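Local coordinates for protein Xaa-Pro Dipeptidase (PDB 2QS8) that probably acts as a metal-dependent carboxypeptidase of the amidohydrolase superfamily, hydrolysing dipeptides or short peptides at a TIM-barrel active site that here holds magnesium and methionine, at residues A[152-155]-A[161-164]; A[184-189]-A[226-231]; A[240-245]-A[251-256]; A[281-286]-A[329-334]; A[370-375]-A[380-385]. All coordinates share one frame; numbering follows the deposited sequence.

Contact 1. Residues A[152-155]-A[161-164]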
# COMPACT_ATOMS: atom_id res chain seq x y z
N ASP A 152 -16.92 4.39 -10.23
CA ASP A 152 -16.43 5.14 -9.08
C ASP A 152 -17.63 6.00 -8.66
O ASP A 152 -18.06 6.90 -9.40
CB ASP A 152 -15.26 6.04 -9.47
CG ASP A 152 -14.70 6.83 -8.28
OD1 ASP A 152 -15.46 7.10 -7.33
OD2 ASP A 152 -13.50 7.20 -8.31
N PRO A 153 -18.19 5.74 -7.47
CA PRO A 153 -19.35 6.52 -7.04
C PRO A 153 -19.09 7.99 -6.70
O PRO A 153 -20.03 8.71 -6.37
CB PRO A 153 -19.85 5.74 -5.83
CG PRO A 153 -18.58 5.30 -5.20
CD PRO A 153 -17.75 4.83 -6.41
N THR A 154 -17.83 8.44 -6.77
CA THR A 154 -17.53 9.83 -6.45
C THR A 154 -17.25 10.69 -7.67
O THR A 154 -16.87 11.85 -7.54
CB THR A 154 -16.36 9.97 -5.45
OG1 THR A 154 -15.19 9.31 -5.94
CG2 THR A 154 -16.76 9.38 -4.10
N ASN A 155 -17.43 10.13 -8.86
CA ASN A 155 -17.23 10.89 -10.09
C ASN A 155 -18.31 11.98 -10.15
O ASN A 155 -19.31 11.89 -9.45
CB ASN A 155 -17.38 10.00 -11.33
CG ASN A 155 -16.11 9.23 -11.67
OD1 ASN A 155 -15.00 9.70 -11.44
ND2 ASN A 155 -16.28 8.06 -12.26
N ASP A 161 -16.41 18.36 -2.50
CA ASP A 161 -17.68 17.69 -2.33
C ASP A 161 -17.62 16.15 -2.22
O ASP A 161 -18.65 15.47 -2.32
CB ASP A 161 -18.63 18.13 -3.45
CG ASP A 161 -20.07 17.71 -3.20
OD1 ASP A 161 -20.54 17.84 -2.05
OD2 ASP A 161 -20.73 17.26 -4.16
N TYR A 162 -16.43 15.60 -2.00
CA TYR A 162 -16.31 14.16 -1.85
C TYR A 162 -14.99 13.79 -1.18
O TYR A 162 -14.03 14.56 -1.21
CB TYR A 162 -16.42 13.46 -3.21
CG TYR A 162 -15.20 13.56 -4.13
CD1 TYR A 162 -14.20 12.58 -4.11
CD2 TYR A 162 -15.07 14.61 -5.04
CE1 TYR A 162 -13.11 12.64 -4.98
CE2 TYR A 162 -13.99 14.68 -5.91
CZ TYR A 162 -13.01 13.69 -5.88
OH TYR A 162 -11.95 13.73 -6.76
N ASP A 163 -14.96 12.62 -0.55
CA ASP A 163 -13.74 12.11 0.07
C ASP A 163 -13.19 11.01 -0.84
O ASP A 163 -13.96 10.23 -1.40
CB ASP A 163 -14.02 11.51 1.45
CG ASP A 163 -14.22 12.56 2.52
OD1 ASP A 163 -13.41 13.50 2.58
OD2 ASP A 163 -15.18 12.44 3.31
N TYR A 164 -11.87 10.96 -1.01
CA TYR A 164 -11.28 9.92 -1.85
C TYR A 164 -11.71 8.56 -1.29
O TYR A 164 -11.50 8.26 -0.12
CB TYR A 164 -9.75 10.02 -1.85
CG TYR A 164 -9.24 11.36 -2.30
CD1 TYR A 164 -9.56 11.86 -3.56
CD2 TYR A 164 -8.44 12.14 -1.46
CE1 TYR A 164 -9.09 13.11 -3.98
CE2 TYR A 164 -7.97 13.38 -1.86
CZ TYR A 164 -8.31 13.86 -3.12
OH TYR A 164 -7.87 15.09 -3.52
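Asp-152 OD1 is gripped twice by Thr-154, the residue that also meets Tyr-162 across the contact. Thr-154 N donates to it at 2.8 Å on the anti side of the carboxylate, with a fairly straight N-H (163°), and Thr-154 OG1 donates at 2.6 Å on the syn side. Both donors stand off the same face of the carboxylate plane. The threonine hydroxyl can do this because it sits between its own N and carbonyl carbon (chi1 56°), which turns CG2 the other way, to within 4.0 Å of Asp-163 O. Thr-154 CB then rests on Tyr-162 CD1 at 3.6 Å, while Thr-154 O lies 4.1 Å above the centre of the tyrosine ring. With an alanine here, Asp-152 OD1 would probably lose its hydroxyl donor and Lys-187 of another subunit one of its partners, and the packing near Asp-163 O would thin. That Lys-187 also meets Asp-152 OD2, and Gln-184 of the same neighbouring subunit meets Tyr-162 OH. The whole is a good example of an Asx turn nested in a type I beta turn, whose own Asn-155 N to Asp-152 O bond is weak, set in a surface loop at a subunit interface.

Contact 2. Residues A[184-189]-A[226-231]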
# COMPACT_ATOMS: atom_id res chain seq x y z
N GLN A 184 -14.27 -7.43 0.63
CA GLN A 184 -15.30 -6.59 1.23
C GLN A 184 -16.68 -6.98 0.69
O GLN A 184 -17.67 -6.96 1.42
CB GLN A 184 -15.06 -5.11 0.92
CG GLN A 184 -16.03 -4.17 1.60
CD GLN A 184 -15.96 -4.28 3.11
OE1 GLN A 184 -14.88 -4.41 3.69
NE2 GLN A 184 -17.12 -4.23 3.77
N ARG A 185 -16.74 -7.34 -0.59
CA ARG A 185 -18.01 -7.74 -1.17
C ARG A 185 -18.44 -9.07 -0.53
O ARG A 185 -19.62 -9.29 -0.30
CB ARG A 185 -17.89 -7.85 -2.69
CG ARG A 185 -18.63 -6.74 -3.45
CD ARG A 185 -18.75 -5.46 -2.62
NE ARG A 185 -17.53 -4.67 -2.67
CZ ARG A 185 -17.26 -3.64 -1.88
NH1 ARG A 185 -18.11 -3.24 -0.95
NH2 ARG A 185 -16.11 -3.00 -2.04
N TYR A 186 -17.47 -9.94 -0.26
CA TYR A 186 -17.77 -11.20 0.40
C TYR A 186 -18.31 -10.87 1.80
O TYR A 186 -19.27 -11.48 2.29
CB TYR A 186 -16.48 -12.04 0.55
CG TYR A 186 -16.54 -13.08 1.63
CD1 TYR A 186 -17.32 -14.23 1.49
CD2 TYR A 186 -15.82 -12.92 2.81
CE1 TYR A 186 -17.38 -15.19 2.51
CE2 TYR A 186 -15.87 -13.87 3.83
CZ TYR A 186 -16.65 -15.00 3.67
OH TYR A 186 -16.68 -15.95 4.67
N LYS A 187 -17.68 -9.89 2.43
CA LYS A 187 -18.05 -9.47 3.77
C LYS A 187 -19.46 -8.88 3.79
O LYS A 187 -20.22 -9.16 4.70
CB LYS A 187 -17.03 -8.45 4.30
CG LYS A 187 -17.18 -8.03 5.76
CD LYS A 187 -15.99 -7.15 6.19
CE LYS A 187 -16.16 -6.63 7.61
NZ LYS A 187 -14.91 -6.05 8.13
N ASP A 188 -19.80 -8.09 2.77
CA ASP A 188 -21.13 -7.48 2.71
C ASP A 188 -22.23 -8.52 2.47
O ASP A 188 -23.40 -8.27 2.76
CB ASP A 188 -21.21 -6.43 1.61
CG ASP A 188 -20.29 -5.24 1.85
OD1 ASP A 188 -20.04 -4.88 3.02
OD2 ASP A 188 -19.82 -4.66 0.86
N GLY A 189 -21.85 -9.68 1.93
CA GLY A 189 -22.81 -10.74 1.66
C GLY A 189 -23.08 -11.00 0.18
O GLY A 189 -24.05 -11.66 -0.15
N LYS A 226 -11.99 -16.39 -6.99
CA LYS A 226 -11.94 -17.84 -7.02
C LYS A 226 -11.80 -18.40 -5.60
O LYS A 226 -12.47 -19.36 -5.23
CB LYS A 226 -10.77 -18.31 -7.89
CG LYS A 226 -10.68 -19.81 -8.05
CD LYS A 226 -9.44 -20.23 -8.84
CE LYS A 226 -9.31 -21.76 -8.89
NZ LYS A 226 -8.15 -22.22 -9.73
N ASP A 227 -10.94 -17.77 -4.79
CA ASP A 227 -10.76 -18.22 -3.41
C ASP A 227 -12.05 -18.11 -2.61
O ASP A 227 -12.22 -18.79 -1.61
CB ASP A 227 -9.67 -17.39 -2.71
CG ASP A 227 -8.25 -17.81 -3.11
OD1 ASP A 227 -8.09 -18.81 -3.84
OD2 ASP A 227 -7.31 -17.12 -2.68
N TYR A 228 -12.96 -17.25 -3.04
CA TYR A 228 -14.21 -17.10 -2.31
C TYR A 228 -15.40 -17.72 -3.04
O TYR A 228 -16.55 -17.52 -2.64
CB TYR A 228 -14.45 -15.61 -1.99
CG TYR A 228 -13.44 -15.08 -0.99
CD1 TYR A 228 -12.12 -14.84 -1.37
CD2 TYR A 228 -13.78 -14.94 0.36
CE1 TYR A 228 -11.15 -14.48 -0.43
CE2 TYR A 228 -12.81 -14.59 1.31
CZ TYR A 228 -11.50 -14.36 0.90
OH TYR A 228 -10.53 -14.04 1.82
N GLY A 229 -15.12 -18.50 -4.08
CA GLY A 229 -16.18 -19.15 -4.83
C GLY A 229 -17.17 -18.16 -5.42
O GLY A 229 -18.38 -18.40 -5.42
N MSE A 230 -16.65 -17.05 -5.93
CA MSE A 230 -17.49 -16.01 -6.51
C MSE A 230 -17.30 -15.90 -8.01
O MSE A 230 -16.18 -16.02 -8.51
CB MSE A 230 -17.14 -14.68 -5.85
CG MSE A 230 -17.39 -14.70 -4.36
SE MSE A 230 -16.83 -13.01 -3.54
CE MSE A 230 -18.52 -11.95 -3.61
N TRP A 231 -18.40 -15.73 -8.75
CA TRP A 231 -18.29 -15.57 -10.20
C TRP A 231 -17.87 -14.13 -10.45
O TRP A 231 -18.00 -13.28 -9.57
CB TRP A 231 -19.62 -15.88 -10.91
CG TRP A 231 -20.86 -15.41 -10.18
CD1 TRP A 231 -21.72 -16.19 -9.47
CD2 TRP A 231 -21.37 -14.07 -10.12
NE1 TRP A 231 -22.75 -15.42 -8.97
CE2 TRP A 231 -22.56 -14.12 -9.36
CE3 TRP A 231 -20.96 -12.84 -10.64
CZ2 TRP A 231 -23.33 -12.98 -9.09
CZ3 TRP A 231 -21.72 -11.71 -10.37
CH2 TRP A 231 -22.90 -11.79 -9.61
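Tyr-186 and Tyr-228 meet obliquely, in a geometry that is neither a stack nor an edge-to-face pair: their planes lie 55° apart and their centroids are separated by 5.0 Å. Tyr-228 puts CD2 over one face of the Tyr-186 ring, toward the rim, and comes closest at Tyr-186 CG (3.6 Å). Tyr-228 CE2 follows over the same ring, 3.8 Å from Tyr-186 CD2. The Tyr-186 ring is available for this because its CG swings to the far side from the backbone N (chi1 158°), which turns a face of the ring to Tyr-228. Met-230, a selenomethionine, packs next to the tyrosine. Its chain bends at the selenium (chi3 92°), which brings CE back against the helix backbone at Tyr-186 N (4.0 Å) and SE to 4.2 Å from Tyr-186 CB. The hydroxyls finish outside this apolar patch, Tyr-228 OH on Arg-183 and Tyr-186 OH on Ser-207 of another subunit. The packing joins the C-terminal ends of helices 175-188 and 215-227, each closed by a Schellman motif with a glycine of positive phi, Gly-189 and Gly-229. Beside them runs strand 192-196, whose Ile-193 touches both Arg-185 and Met-230.

Contact 3. Residues A[240-245]-A[251-256]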
# COMPACT_ATOMS: atom_id res chain seq x y z
N GLU A 240 -9.59 -3.65 -25.65
CA GLU A 240 -8.42 -3.92 -24.83
C GLU A 240 -8.72 -4.31 -23.38
O GLU A 240 -8.17 -5.30 -22.87
CB GLU A 240 -7.45 -2.75 -24.83
CG GLU A 240 -6.25 -3.00 -23.94
CD GLU A 240 -4.97 -2.38 -24.45
OE1 GLU A 240 -4.87 -1.13 -24.51
OE2 GLU A 240 -4.05 -3.15 -24.80
N GLY A 241 -9.56 -3.55 -22.69
CA GLY A 241 -9.88 -3.89 -21.33
C GLY A 241 -10.58 -5.23 -21.32
O GLY A 241 -10.31 -6.09 -20.48
N MSE A 242 -11.48 -5.39 -22.28
CA MSE A 242 -12.25 -6.62 -22.42
C MSE A 242 -11.35 -7.85 -22.49
O MSE A 242 -11.56 -8.83 -21.78
CB MSE A 242 -13.12 -6.52 -23.68
CG MSE A 242 -14.10 -7.66 -23.87
SE MSE A 242 -15.18 -7.44 -25.51
CE MSE A 242 -16.45 -8.91 -25.33
N LYS A 243 -10.33 -7.80 -23.35
CA LYS A 243 -9.40 -8.93 -23.50
C LYS A 243 -8.55 -9.21 -22.25
O LYS A 243 -8.21 -10.37 -21.97
CB LYS A 243 -8.52 -8.71 -24.73
CG LYS A 243 -9.34 -8.78 -26.02
CD LYS A 243 -8.52 -8.67 -27.29
CE LYS A 243 -8.00 -7.28 -27.51
NZ LYS A 243 -7.67 -7.06 -28.95
N ARG A 244 -8.20 -8.17 -21.50
CA ARG A 244 -7.42 -8.38 -20.28
C ARG A 244 -8.26 -9.24 -19.33
O ARG A 244 -7.75 -10.10 -18.63
CB ARG A 244 -7.07 -7.05 -19.61
CG ARG A 244 -6.18 -6.14 -20.44
CD ARG A 244 -5.74 -4.88 -19.68
NE ARG A 244 -4.89 -4.03 -20.51
CZ ARG A 244 -4.41 -2.84 -20.15
NH1 ARG A 244 -4.70 -2.33 -18.96
NH2 ARG A 244 -3.63 -2.16 -20.98
N ALA A 245 -9.57 -8.99 -19.35
CA ALA A 245 -10.50 -9.71 -18.49
C ALA A 245 -10.78 -11.13 -19.00
O ALA A 245 -10.87 -12.06 -18.20
CB ALA A 245 -11.81 -8.93 -18.36
N ASP A 251 -16.04 -14.82 -15.81
CA ASP A 251 -17.17 -15.62 -16.25
C ASP A 251 -18.00 -15.00 -17.37
O ASP A 251 -18.53 -15.71 -18.23
CB ASP A 251 -18.06 -15.95 -15.06
CG ASP A 251 -17.33 -16.76 -14.01
OD1 ASP A 251 -17.22 -17.99 -14.18
OD2 ASP A 251 -16.85 -16.16 -13.02
N SER A 252 -18.12 -13.68 -17.37
CA SER A 252 -18.91 -13.03 -18.39
C SER A 252 -18.51 -11.59 -18.69
O SER A 252 -17.98 -10.87 -17.83
CB SER A 252 -20.40 -13.08 -18.01
OG SER A 252 -20.65 -12.38 -16.81
N ILE A 253 -18.76 -11.19 -19.93
CA ILE A 253 -18.49 -9.84 -20.39
C ILE A 253 -19.85 -9.20 -20.65
O ILE A 253 -20.69 -9.77 -21.36
CB ILE A 253 -17.70 -9.85 -21.72
CG1 ILE A 253 -16.30 -10.44 -21.52
CG2 ILE A 253 -17.63 -8.44 -22.27
CD1 ILE A 253 -15.46 -9.72 -20.48
N GLU A 254 -20.09 -8.04 -20.06
CA GLU A 254 -21.36 -7.34 -20.25
C GLU A 254 -21.18 -6.29 -21.34
O GLU A 254 -20.16 -5.62 -21.39
CB GLU A 254 -21.79 -6.67 -18.94
CG GLU A 254 -21.57 -7.51 -17.68
CD GLU A 254 -22.39 -8.79 -17.64
OE1 GLU A 254 -23.63 -8.72 -17.77
OE2 GLU A 254 -21.79 -9.88 -17.47
N HIS A 255 -22.18 -6.15 -22.21
CA HIS A 255 -22.14 -5.17 -23.30
C HIS A 255 -21.17 -5.48 -24.46
O HIS A 255 -21.59 -5.57 -25.62
CB HIS A 255 -21.83 -3.77 -22.74
CG HIS A 255 -22.48 -3.48 -21.43
ND1 HIS A 255 -23.83 -3.62 -21.22
CD2 HIS A 255 -21.96 -3.07 -20.25
CE1 HIS A 255 -24.12 -3.30 -19.97
NE2 HIS A 255 -23.01 -2.97 -19.36
N GLY A 256 -19.88 -5.62 -24.14
CA GLY A 256 -18.86 -5.92 -25.14
C GLY A 256 -19.01 -5.19 -26.46
O GLY A 256 -18.72 -5.74 -27.53
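This is helix-on-strand packing inside a beta-alpha-beta unit of the TIM barrel: Met-242 and Ala-245, on helix 239-248, lie against Ile-253 on strand 252-253, the strand that follows the helix. The contact is buried and apolar. Met-242, a selenomethionine, carries most of it. Its CG stands opposite the backbone N (chi1 -173°) and the rest of the chain is extended, so the side chain reaches straight out from the helix and its terminal methyl makes the closest approach. CE presses on Ile-253 CG2 at 3.3 Å, a tight approach, and the selenium passes 4.0 Å from Gly-256 CA. CE itself lies 3.8 Å from that same carbon, and a beta carbon on Gly-256 would collide with it; the positive phi there favours glycine as well. Both ends of Ile-253 are used. CG2 takes the methyl of Met-242, while CD1 lies near Met-242 CG and reaches on, more loosely, to Ala-245 CB (4.3 Å).

Glu-254, where the chain turns a corner, points away from the helix, and its OE2 accepts from Ser-252 OG at 2.8 Å. Arg-111 meets the same OE2, and Glu-254 OE1 is hydrogen-bonded to His-69 of the magnesium site, which makes the glutamate a second-shell residue for the metal. His-255 touches the bound methionine and is held through ND1 by Thr-277. The arrangement is characteristic of a TIM barrel: the outward residue of the strand packs under a helix, while residues at its C-terminal end serve the active site.

Contact 4. Residues A[281-286]-A[329-334]; sequences GEFVAE and AGVQKH. With MET (methionine), chain D.
The methionine pocket of this TIM-barrel amidohydrolase is bordered here by helix 278-287 and by the loop that follows Asp-328, which meet through Phe-283 on the one side and Val-331 and Gln-332 on the other. Phe-283 leans from the helix onto the loop, its CG placed opposite the backbone N (chi1 -173°). One face of its ring receives Gln-332 CA in a CH-pi contact, 4.1 Å from the centroid and 23° off the ring normal. Gln-332 CB sits nearby at 3.6 Å from Phe-283 CD1. At the other flank of the ring, Val-331 CG1 lies 3.5 Å from Phe-283 CD2, the side chains lying alongside with their tips pointing opposite ways. With an alanine in place of Phe-283, Val-331 CG1 and the backbone of Gln-332 would probably lose the phenyl ring they pack on, opening a gap between helix and loop. The glutamine chain turns back at chi2 (-85°), and its amide is held by Thr-327, whose O accepts from NE2. Asp-328, just before the loop, is a ligand of the magnesium ion and is hydrogen-bonded to the bound methionine. Val-331 also touches Leu-202, another residue of the pocket. On the helix side, Val-284 CG2 comes within 4.2 Å of the ligand's SD, and Gly-281 N lies 3.4 Å from its CE.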
# COMPACT_ATOMS: atom_id res chain seq x y z
N GLY A 281 -28.55 -0.64 -24.86
CA GLY A 281 -27.81 -0.03 -25.95
C GLY A 281 -28.73 0.85 -26.78
O GLY A 281 -28.44 2.02 -27.00
N GLU A 282 -29.84 0.27 -27.22
CA GLU A 282 -30.83 0.99 -28.02
C GLU A 282 -31.40 2.16 -27.22
O GLU A 282 -31.76 3.19 -27.79
CB GLU A 282 -31.96 0.04 -28.44
CG GLU A 282 -31.53 -1.10 -29.34
CD GLU A 282 -31.04 -0.63 -30.70
OE1 GLU A 282 -31.79 0.11 -31.36
OE2 GLU A 282 -29.93 -1.01 -31.11
N PHE A 283 -31.48 1.99 -25.90
CA PHE A 283 -32.02 3.03 -25.03
C PHE A 283 -31.18 4.32 -25.06
O PHE A 283 -31.71 5.40 -25.33
CB PHE A 283 -32.08 2.53 -23.58
CG PHE A 283 -32.78 3.48 -22.65
CD1 PHE A 283 -34.16 3.45 -22.51
CD2 PHE A 283 -32.05 4.41 -21.92
CE1 PHE A 283 -34.81 4.34 -21.66
CE2 PHE A 283 -32.70 5.31 -21.07
CZ PHE A 283 -34.07 5.27 -20.95
N VAL A 284 -29.89 4.20 -24.80
CA VAL A 284 -29.03 5.37 -24.79
C VAL A 284 -28.89 6.00 -26.18
O VAL A 284 -28.67 7.20 -26.29
CB VAL A 284 -27.62 5.07 -24.19
CG1 VAL A 284 -27.76 4.61 -22.75
CG2 VAL A 284 -26.92 4.02 -25.01
N ALA A 285 -29.01 5.17 -27.22
CA ALA A 285 -28.94 5.71 -28.57
C ALA A 285 -30.08 6.68 -28.84
O ALA A 285 -29.86 7.83 -29.15
CB ALA A 285 -28.95 4.58 -29.59
N GLU A 286 -31.29 6.16 -28.65
CA GLU A 286 -32.50 6.95 -28.85
C GLU A 286 -32.47 8.21 -28.00
O GLU A 286 -32.73 9.31 -28.50
CB GLU A 286 -33.72 6.11 -28.47
CG GLU A 286 -35.06 6.80 -28.70
CD GLU A 286 -36.19 6.20 -27.86
OE1 GLU A 286 -36.29 4.95 -27.79
OE2 GLU A 286 -36.97 6.98 -27.27
N ALA A 329 -31.47 -3.69 -17.24
CA ALA A 329 -32.69 -3.03 -16.78
C ALA A 329 -32.28 -2.22 -15.54
O ALA A 329 -31.67 -2.75 -14.61
CB ALA A 329 -33.73 -4.07 -16.41
N GLY A 330 -32.63 -0.97 -15.51
CA GLY A 330 -32.24 -0.05 -14.45
C GLY A 330 -31.79 1.20 -15.18
O GLY A 330 -31.68 2.28 -14.62
N VAL A 331 -31.53 0.98 -16.45
CA VAL A 331 -31.28 1.97 -17.42
C VAL A 331 -32.67 2.23 -17.94
O VAL A 331 -33.29 3.24 -17.63
CB VAL A 331 -30.33 1.47 -18.55
CG1 VAL A 331 -30.21 2.52 -19.63
CG2 VAL A 331 -28.97 1.13 -17.96
N GLN A 332 -33.17 1.31 -18.76
CA GLN A 332 -34.56 1.39 -19.20
C GLN A 332 -35.42 0.95 -18.04
O GLN A 332 -34.91 0.41 -17.05
CB GLN A 332 -34.82 0.52 -20.45
CG GLN A 332 -34.60 -0.97 -20.24
CD GLN A 332 -33.14 -1.39 -20.40
OE1 GLN A 332 -32.34 -0.63 -20.94
NE2 GLN A 332 -32.60 -2.54 -20.04
N LYS A 333 -36.73 1.14 -18.13
CA LYS A 333 -37.64 0.76 -17.05
C LYS A 333 -37.60 -0.74 -16.74
O LYS A 333 -37.43 -1.57 -17.63
CB LYS A 333 -39.07 1.15 -17.40
CG LYS A 333 -39.36 2.64 -17.44
CD LYS A 333 -39.75 3.15 -16.06
CE LYS A 333 -40.86 4.20 -16.13
NZ LYS A 333 -40.52 5.34 -17.02
N HIS A 334 -37.77 -1.08 -15.46
CA HIS A 334 -37.79 -2.47 -15.03
C HIS A 334 -39.13 -3.03 -15.47
O HIS A 334 -40.15 -2.33 -15.41
CB HIS A 334 -37.67 -2.58 -13.50
CG HIS A 334 -36.29 -2.28 -12.99
ND1 HIS A 334 -35.26 -3.19 -13.06
CD2 HIS A 334 -35.77 -1.16 -12.45
CE1 HIS A 334 -34.16 -2.63 -12.59
NE2 HIS A 334 -34.44 -1.40 -12.21
N MET D . -24.73 0.89 -18.22
CA MET D . -23.90 0.86 -19.45
C MET D . -22.91 2.03 -19.50
O MET D . -21.89 1.90 -20.21
CB MET D . -24.80 0.91 -20.68
CG MET D . -24.04 0.82 -21.98
SD MET D . -25.14 0.66 -23.34
CE MET D . -25.75 -0.98 -23.04
OXT MET D . -23.19 3.06 -18.85

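Contact 5. Residues A[370-375]-A[380-385]; sequences DKLGSI and LADLIA
Leu-380 opens the second segment with a bond across to Lys-371: its N donates to Lys-371 O at 2.7 Å, nearly straight (165°) and in the carbonyl plane. Its side chain adds apolar packing, Leu-380 CB lying 3.5 Å from Leu-372 CD2 while Leu-380 CD1 reaches Leu-372 CG. Leu-380 O has two donors. One is a water, 2.8 Å away, that also donates to Ser-374 O and so ties the segments together a second time; the other is Asp-382 N, which closes an inverse gamma turn centred on Ala-381. That turn sends Asp-382 back toward the first segment, where its OD2 lies 3.4 Å from Leu-372 CD2. With its CG opposite the carbonyl carbon (chi1 -69°), Leu-372 thus sets CD2 between Leu-380 CB and a buried carboxylate whose oxygens are satisfied by Asp-406 N and by a salt bridge to Arg-136. Leu-383 begins the strand proper and ends the contact, its CD2 meeting Ile-375 CD1 at 3.8 Å; the two side chains cross nearly at right angles. Strand 383-386, entered here, runs antiparallel to both 60-67 and 400-405, while Leu-372 rests on Met-66 of the former and Ile-375 touches Val-61 and, on strand 36-42, Ile-37.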
# COMPACT_ATOMS: atom_id res chain seq x y z
N ASP A 370 -28.02 -27.37 -12.44
CA ASP A 370 -28.44 -28.68 -11.96
C ASP A 370 -29.73 -28.60 -11.15
O ASP A 370 -30.30 -29.62 -10.78
CB ASP A 370 -27.33 -29.32 -11.12
CG ASP A 370 -27.06 -28.56 -9.84
OD1 ASP A 370 -27.08 -27.31 -9.85
OD2 ASP A 370 -26.81 -29.22 -8.81
N LYS A 371 -30.21 -27.38 -10.90
CA LYS A 371 -31.43 -27.18 -10.11
C LYS A 371 -32.50 -26.32 -10.78
O LYS A 371 -33.68 -26.41 -10.42
CB LYS A 371 -31.09 -26.58 -8.75
CG LYS A 371 -30.59 -27.59 -7.74
CD LYS A 371 -30.40 -26.97 -6.37
CE LYS A 371 -30.36 -28.05 -5.29
NZ LYS A 371 -31.66 -28.80 -5.20
N LEU A 372 -32.10 -25.48 -11.72
CA LEU A 372 -33.01 -24.59 -12.42
C LEU A 372 -32.61 -24.48 -13.88
O LEU A 372 -31.59 -25.03 -14.28
CB LEU A 372 -32.97 -23.20 -11.77
CG LEU A 372 -33.57 -23.09 -10.36
CD1 LEU A 372 -33.06 -21.83 -9.66
CD2 LEU A 372 -35.08 -23.08 -10.47
N GLY A 373 -33.42 -23.78 -14.67
CA GLY A 373 -33.08 -23.59 -16.07
C GLY A 373 -33.85 -24.42 -17.07
O GLY A 373 -33.79 -24.14 -18.27
N SER A 374 -34.58 -25.42 -16.60
CA SER A 374 -35.35 -26.28 -17.50
C SER A 374 -36.46 -27.00 -16.75
O SER A 374 -36.39 -27.21 -15.53
CB SER A 374 -34.45 -27.31 -18.18
OG SER A 374 -33.94 -28.23 -17.23
N ILE A 375 -37.50 -27.39 -17.48
CA ILE A 375 -38.60 -28.11 -16.87
C ILE A 375 -38.29 -29.59 -17.05
O ILE A 375 -38.59 -30.19 -18.08
CB ILE A 375 -39.93 -27.71 -17.50
CG1 ILE A 375 -40.12 -26.20 -17.31
CG2 ILE A 375 -41.06 -28.50 -16.87
CD1 ILE A 375 -41.38 -25.63 -17.90
N LEU A 380 -35.97 -27.60 -9.57
CA LEU A 380 -36.87 -26.75 -8.81
C LEU A 380 -38.03 -26.28 -9.67
O LEU A 380 -37.87 -26.01 -10.87
CB LEU A 380 -36.10 -25.55 -8.23
CG LEU A 380 -35.03 -25.86 -7.17
CD1 LEU A 380 -34.26 -24.59 -6.80
CD2 LEU A 380 -35.69 -26.45 -5.94
N ALA A 381 -39.20 -26.18 -9.06
CA ALA A 381 -40.42 -25.77 -9.74
C ALA A 381 -40.57 -24.27 -9.99
O ALA A 381 -41.32 -23.58 -9.30
CB ALA A 381 -41.64 -26.30 -8.99
N ASP A 382 -39.84 -23.78 -10.99
CA ASP A 382 -39.90 -22.38 -11.40
C ASP A 382 -40.46 -22.42 -12.83
O ASP A 382 -39.76 -22.79 -13.77
CB ASP A 382 -38.49 -21.77 -11.40
CG ASP A 382 -38.07 -21.25 -10.03
OD1 ASP A 382 -38.67 -21.68 -9.02
OD2 ASP A 382 -37.14 -20.42 -9.98
N LEU A 383 -41.73 -22.05 -12.97
CA LEU A 383 -42.37 -22.07 -14.28
C LEU A 383 -43.23 -20.85 -14.59
O LEU A 383 -43.79 -20.22 -13.69
CB LEU A 383 -43.26 -23.32 -14.42
CG LEU A 383 -42.73 -24.70 -14.03
CD1 LEU A 383 -42.83 -24.87 -12.52
CD2 LEU A 383 -43.54 -25.79 -14.74
N ILE A 384 -43.35 -20.55 -15.87
CA ILE A 384 -44.17 -19.44 -16.31
C ILE A 384 -45.03 -19.92 -17.47
O ILE A 384 -44.76 -20.98 -18.05
CB ILE A 384 -43.31 -18.24 -16.79
CG1 ILE A 384 -42.52 -18.64 -18.04
CG2 ILE A 384 -42.37 -17.79 -15.69
CD1 ILE A 384 -41.90 -17.46 -18.78
N ALA A 385 -46.06 -19.15 -17.80
CA ALA A 385 -46.94 -19.51 -18.90
C ALA A 385 -47.38 -18.24 -19.60
O ALA A 385 -47.37 -17.17 -19.01
CB ALA A 385 -48.14 -20.26 -18.37
O HOH W 1 -36.06 -25.79 -13.06

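How the contacts relate
The five contacts follow one another along the chain without overlap. Contacts 2 and 3 touch where Trp-231 packs on Asp-251, at adjoining parallel strands of the barrel, and their centres are 20 Å apart. Contacts 3 and 4, also 20 Å between centres, both hold residues of the methionine pocket. Contact 1 lies in a surface loop, and contact 5, about 42 Å away between centres and beyond the middle of the chain, leads into the mixed sheet that includes strands from both ends of the chain. Between subunits there are further links: residues of contact 1 meet 184-189 of another copy, and Asp-227 of contact 2 pairs with Arg-244 of contact 3 in another subunit, linking barrel packing to assembly.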